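Local coordinates for protein VipE (Legionella pneumophila subsp. pneumophila str. Philadelphia 1, PDB 4QN8) that is a Legionella effector of undetermined molecular activity, probably acting inside the host cell, represented here by the all-helical N-terminal part of the longer protein, at residues L19-I30 / I77-L88. Residues are numbered along the deposited sequence; the frame is centred on the assembly and turned at random.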
loop_
_atom_site.group_PDB
_atom_site.type_symbol
_atom_site.label_atom_id
_atom_site.label_comp_id
_atom_site.label_asym_id
_atom_site.label_seq_id
_atom_site.Cartn_x
_atom_site.Cartn_y
_atom_site.Cartn_z
ATOM N N LEU A 19 -4.753 -3.205 -13.002
ATOM C CA LEU A 19 -4.171 -2.112 -12.224
ATOM C C LEU A 19 -3.399 -1.171 -13.146
ATOM O O LEU A 19 -3.555 0.050 -13.086
ATOM C CB LEU A 19 -3.229 -2.660 -11.155
ATOM C CG LEU A 19 -3.881 -3.315 -9.949
ATOM C CD1 LEU A 19 -2.816 -3.934 -9.018
ATOM C CD2 LEU A 19 -4.705 -2.270 -9.190
ATOM N N LYS A 20 -2.561 -1.743 -14.002
ATOM C CA LYS A 20 -1.707 -0.957 -14.890
ATOM C C LYS A 20 -2.454 0.061 -15.768
ATOM O O LYS A 20 -1.945 1.153 -16.023
ATOM C CB LYS A 20 -0.863 -1.885 -15.769
ATOM C CG LYS A 20 0.020 -1.162 -16.772
ATOM C CD LYS A 20 0.648 -2.141 -17.755
ATOM C CE LYS A 20 1.303 -1.398 -18.907
ATOM N NZ LYS A 20 1.998 -2.317 -19.850
ATOM N N ASN A 21 -3.643 -0.300 -16.247
ATOM C CA ASN A 21 -4.424 0.616 -17.074
ATOM C C ASN A 21 -5.530 1.295 -16.260
ATOM O O ASN A 21 -6.305 2.091 -16.793
ATOM C CB ASN A 21 -5.006 -0.095 -18.306
ATOM C CG ASN A 21 -5.851 -1.315 -17.945
ATOM O OD1 ASN A 21 -6.475 -1.366 -16.882
ATOM N ND2 ASN A 21 -5.889 -2.295 -18.845
ATOM N N GLY A 22 -5.596 0.966 -14.972
ATOM C CA GLY A 22 -6.534 1.599 -14.058
ATOM C C GLY A 22 -7.987 1.265 -14.318
ATOM O O GLY A 22 -8.893 1.933 -13.797
ATOM N N THR A 23 -8.228 0.219 -15.103
ATOM C CA THR A 23 -9.599 -0.171 -15.411
ATOM C C THR A 23 -10.251 -1.028 -14.336
ATOM O O THR A 23 -11.440 -1.325 -14.422
ATOM C CB THR A 23 -9.693 -0.909 -16.754
ATOM O OG1 THR A 23 -8.895 -2.099 -16.704
ATOM C CG2 THR A 23 -9.206 -0.017 -17.861
ATOM N N ILE A 24 -9.477 -1.444 -13.337
ATOM C CA ILE A 24 -10.021 -2.312 -12.285
ATOM C C ILE A 24 -11.311 -1.727 -11.704
ATOM O O ILE A 24 -11.373 -0.536 -11.396
ATOM C CB ILE A 24 -8.971 -2.563 -11.182
ATOM C CG1 ILE A 24 -9.466 -3.622 -10.189
ATOM C CG2 ILE A 24 -8.572 -1.267 -10.485
ATOM C CD1 ILE A 24 -8.349 -4.218 -9.323
ATOM N N SER A 25 -12.358 -2.546 -11.596
ATOM C CA SER A 25 -13.660 -2.047 -11.158
ATOM C C SER A 25 -13.629 -1.733 -9.680
ATOM O O SER A 25 -12.698 -2.152 -8.976
ATOM C CB SER A 25 -14.757 -3.071 -11.439
ATOM O OG SER A 25 -14.580 -4.224 -10.628
ATOM N N ASN A 26 -14.622 -0.989 -9.188
ATOM C CA ASN A 26 -14.686 -0.760 -7.744
ATOM C C ASN A 26 -14.789 -2.091 -6.982
ATOM O O ASN A 26 -14.197 -2.256 -5.907
ATOM C CB ASN A 26 -15.870 0.152 -7.374
ATOM C CG ASN A 26 -15.609 1.610 -7.689
ATOM O OD1 ASN A 26 -14.466 2.010 -7.937
ATOM N ND2 ASN A 26 -16.675 2.424 -7.676
ATOM N N GLU A 27 -15.546 -3.039 -7.525
ATOM C CA GLU A 27 -15.727 -4.317 -6.822
ATOM C C GLU A 27 -14.440 -5.107 -6.724
ATOM O O GLU A 27 -14.123 -5.669 -5.675
ATOM C CB GLU A 27 -16.796 -5.199 -7.473
ATOM C CG GLU A 27 -18.213 -4.703 -7.267
ATOM C CD GLU A 27 -18.536 -3.560 -8.195
ATOM O OE1 GLU A 27 -19.505 -2.820 -7.919
ATOM O OE2 GLU A 27 -17.813 -3.413 -9.213
ATOM N N GLU A 28 -13.710 -5.192 -7.830
ATOM C CA GLU A 28 -12.460 -5.946 -7.805
ATOM C C GLU A 28 -11.369 -5.225 -7.007
ATOM O O GLU A 28 -10.509 -5.870 -6.406
ATOM C CB GLU A 28 -12.005 -6.309 -9.224
ATOM C CG GLU A 28 -12.896 -7.365 -9.876
ATOM C CD GLU A 28 -12.980 -8.649 -9.050
ATOM O OE1 GLU A 28 -11.927 -9.288 -8.823
ATOM O OE2 GLU A 28 -14.099 -9.015 -8.617
ATOM N N LEU A 29 -11.422 -3.893 -6.970
ATOM C CA LEU A 29 -10.463 -3.126 -6.181
ATOM C C LEU A 29 -10.769 -3.332 -4.689
ATOM O O LEU A 29 -9.873 -3.477 -3.859
ATOM C CB LEU A 29 -10.547 -1.641 -6.558
ATOM C CG LEU A 29 -9.487 -0.700 -5.983
ATOM C CD1 LEU A 29 -8.085 -1.242 -6.221
ATOM C CD2 LEU A 29 -9.618 0.695 -6.598
ATOM N N ILE A 30 -12.047 -3.382 -4.362
ATOM C CA ILE A 30 -12.461 -3.628 -2.986
ATOM C C ILE A 30 -11.964 -5.009 -2.551
ATOM O O ILE A 30 -11.465 -5.183 -1.431
ATOM C CB ILE A 30 -13.983 -3.489 -2.874
ATOM C CG1 ILE A 30 -14.344 -2.008 -2.776
ATOM C CG2 ILE A 30 -14.530 -4.257 -1.673
ATOM C CD1 ILE A 30 -15.816 -1.712 -3.055
ATOM N N ILE A 77 -1.778 7.668 -13.292
ATOM C CA ILE A 77 -2.495 6.407 -13.026
ATOM C C ILE A 77 -2.275 5.943 -11.584
ATOM O O ILE A 77 -3.219 5.541 -10.889
ATOM C CB ILE A 77 -2.112 5.272 -14.009
ATOM C CG1 ILE A 77 -2.575 5.606 -15.435
ATOM C CG2 ILE A 77 -2.745 3.953 -13.568
ATOM C CD1 ILE A 77 -4.040 5.310 -15.692
ATOM N N LEU A 78 -1.027 6.003 -11.128
ATOM C CA LEU A 78 -0.711 5.707 -9.741
ATOM C C LEU A 78 -1.459 6.626 -8.778
ATOM O O LEU A 78 -1.974 6.164 -7.752
ATOM C CB LEU A 78 0.800 5.818 -9.532
ATOM C CG LEU A 78 1.318 5.878 -8.105
ATOM C CD1 LEU A 78 1.125 4.539 -7.392
ATOM C CD2 LEU A 78 2.796 6.268 -8.176
ATOM N N HIS A 79 -1.547 7.910 -9.103
ATOM C CA HIS A 79 -2.228 8.836 -8.190
ATOM C C HIS A 79 -3.706 8.478 -8.075
ATOM O O HIS A 79 -4.284 8.469 -6.988
ATOM C CB HIS A 79 -2.085 10.281 -8.649
ATOM C CG HIS A 79 -2.665 11.259 -7.685
ATOM N ND1 HIS A 79 -2.008 11.630 -6.531
ATOM C CD2 HIS A 79 -3.853 11.907 -7.673
ATOM C CE1 HIS A 79 -2.762 12.487 -5.859
ATOM N NE2 HIS A 79 -3.888 12.666 -6.527
ATOM N N GLN A 80 -4.302 8.172 -9.221
ATOM C CA GLN A 80 -5.727 7.849 -9.324
ATOM C C GLN A 80 -6.000 6.552 -8.563
ATOM O O GLN A 80 -6.958 6.465 -7.785
ATOM C CB GLN A 80 -6.061 7.696 -10.813
ATOM C CG GLN A 80 -7.511 7.618 -11.218
ATOM C CD GLN A 80 -7.644 7.558 -12.744
ATOM O OE1 GLN A 80 -7.091 6.656 -13.385
ATOM N NE2 GLN A 80 -8.351 8.532 -13.331
ATOM N N LEU A 81 -5.150 5.548 -8.756
ATOM C CA LEU A 81 -5.325 4.284 -8.036
ATOM C C LEU A 81 -5.232 4.506 -6.531
ATOM O O LEU A 81 -6.063 4.013 -5.771
ATOM C CB LEU A 81 -4.296 3.231 -8.464
ATOM C CG LEU A 81 -4.506 2.524 -9.801
ATOM C CD1 LEU A 81 -3.285 1.667 -10.124
ATOM C CD2 LEU A 81 -5.769 1.675 -9.779
ATOM N N THR A 82 -4.242 5.270 -6.095
ATOM C CA THR A 82 -4.079 5.505 -4.661
ATOM C C THR A 82 -5.295 6.224 -4.061
ATOM O O THR A 82 -5.754 5.893 -2.952
ATOM C CB THR A 82 -2.800 6.305 -4.415
ATOM O OG1 THR A 82 -1.691 5.531 -4.885
ATOM C CG2 THR A 82 -2.606 6.600 -2.921
ATOM N N SER A 83 -5.834 7.188 -4.789
ATOM C CA SER A 83 -7.008 7.915 -4.302
ATOM C C SER A 83 -8.224 7.005 -4.183
ATOM O O SER A 83 -8.986 7.094 -3.208
ATOM C CB SER A 83 -7.353 9.085 -5.229
ATOM O OG SER A 83 -6.360 10.087 -5.162
ATOM N N ARG A 84 -8.407 6.138 -5.173
ATOM C CA ARG A 84 -9.499 5.182 -5.128
ATOM C C ARG A 84 -9.334 4.232 -3.961
ATOM O O ARG A 84 -10.302 3.913 -3.273
ATOM C CB ARG A 84 -9.578 4.388 -6.430
ATOM C CG ARG A 84 -10.034 5.197 -7.600
ATOM C CD ARG A 84 -10.036 4.326 -8.827
ATOM N NE ARG A 84 -11.135 3.357 -8.814
ATOM C CZ ARG A 84 -11.141 2.253 -9.557
ATOM N NH1 ARG A 84 -10.101 1.978 -10.338
ATOM N NH2 ARG A 84 -12.172 1.417 -9.512
HETATM N N MSE A 85 -8.105 3.781 -3.723
HETATM C CA MSE A 85 -7.872 2.849 -2.636
HETATM C C MSE A 85 -8.206 3.489 -1.299
HETATM O O MSE A 85 -8.769 2.836 -0.412
HETATM C CB MSE A 85 -6.426 2.342 -2.655
HETATM C CG MSE A 85 -6.134 1.459 -3.861
HETATM SE SE MSE A 85 -4.267 0.937 -3.764
HETATM C CE MSE A 85 -4.161 -0.171 -5.355
ATOM N N ILE A 86 -7.886 4.766 -1.159
ATOM C CA ILE A 86 -8.190 5.474 0.083
ATOM C C ILE A 86 -9.714 5.596 0.242
ATOM O O ILE A 86 -10.248 5.368 1.333
ATOM C CB ILE A 86 -7.459 6.846 0.155
ATOM C CG1 ILE A 86 -5.967 6.609 0.437
ATOM C CG2 ILE A 86 -8.067 7.746 1.221
ATOM C CD1 ILE A 86 -5.020 7.700 -0.049
ATOM N N GLU A 87 -10.421 5.914 -0.841
ATOM C CA GLU A 87 -11.891 6.030 -0.777
ATOM C C GLU A 87 -12.576 4.707 -0.461
ATOM O O GLU A 87 -13.593 4.683 0.244
ATOM C CB GLU A 87 -12.462 6.531 -2.105
ATOM C CG GLU A 87 -12.368 8.011 -2.368
ATOM C CD GLU A 87 -12.752 8.330 -3.798
ATOM O OE1 GLU A 87 -12.365 7.546 -4.697
ATOM O OE2 GLU A 87 -13.442 9.345 -4.025
ATOM N N LEU A 88 -12.034 3.614 -0.999
ATOM C CA LEU A 88 -12.712 2.311 -0.964
ATOM C C LEU A 88 -12.233 1.348 0.110
ATOM O O LEU A 88 -12.843 0.297 0.292
ATOM C CB LEU A 88 -12.581 1.608 -2.307
ATOM C CG LEU A 88 -13.247 2.341 -3.464
ATOM C CD1 LEU A 88 -12.917 1.622 -4.773
ATOM C CD2 LEU A 88 -14.768 2.466 -3.277
HETATM O O HOH W 1 -8.350 4.007 -11.908
#
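Arg84 of helix 75-88 meets Ile24 and Asn26, where a short turn joins helices 6-20 and 26-32 in an all-helical domain. Segments 26-30 and 77-88 cross at -76°, with their axes 10.4 Å apart.

The polar evidence centres on the guanidinium. NH1 and NH2 of Arg84 both donate to the single carbonyl oxygen of Ile24, an end-on fork in which NH2 to O measures 2.8 Å. NH2 also gives a nearly straight bond (176°) to Asn26 OD1, although the amide and guanidinium planes stand 46° apart. Both acceptors lie almost in the guanidinium plane, which should restrain its rotation. A bend at chi3, after an extended chi2, brings the guanidinium to these acceptors. Just before helix 26-32, Ser25 OG caps Glu28 N. A water extends the network, accepting from Arg84 NH1 and donating to Gly22 O and Gln80 OE1.

Apolar packing flanks this cluster. Leu29 CD2 sits over the centre of one guanidinium face, 3.7 Å from CZ of Arg84, while its CD1 meets the selenomethionine Met85. Leu88 CD1 packs against Leu29 CD2, and Ile30 crosses Leu88 at about a right angle. Beyond the contact, Met85 also touches Phe107 of helix 103-114.

Leu81 CD2 touches Leu19 CD2, at the end of helix 6-20, and Ile24 CG2, in the turn that follows. Gly22, the first residue to leave helical geometry after helix 6-20, has a positive phi, its CA 6.4 Å from the CA of Ile77, whose CG2 lies 3.8 Å from Lys20 O.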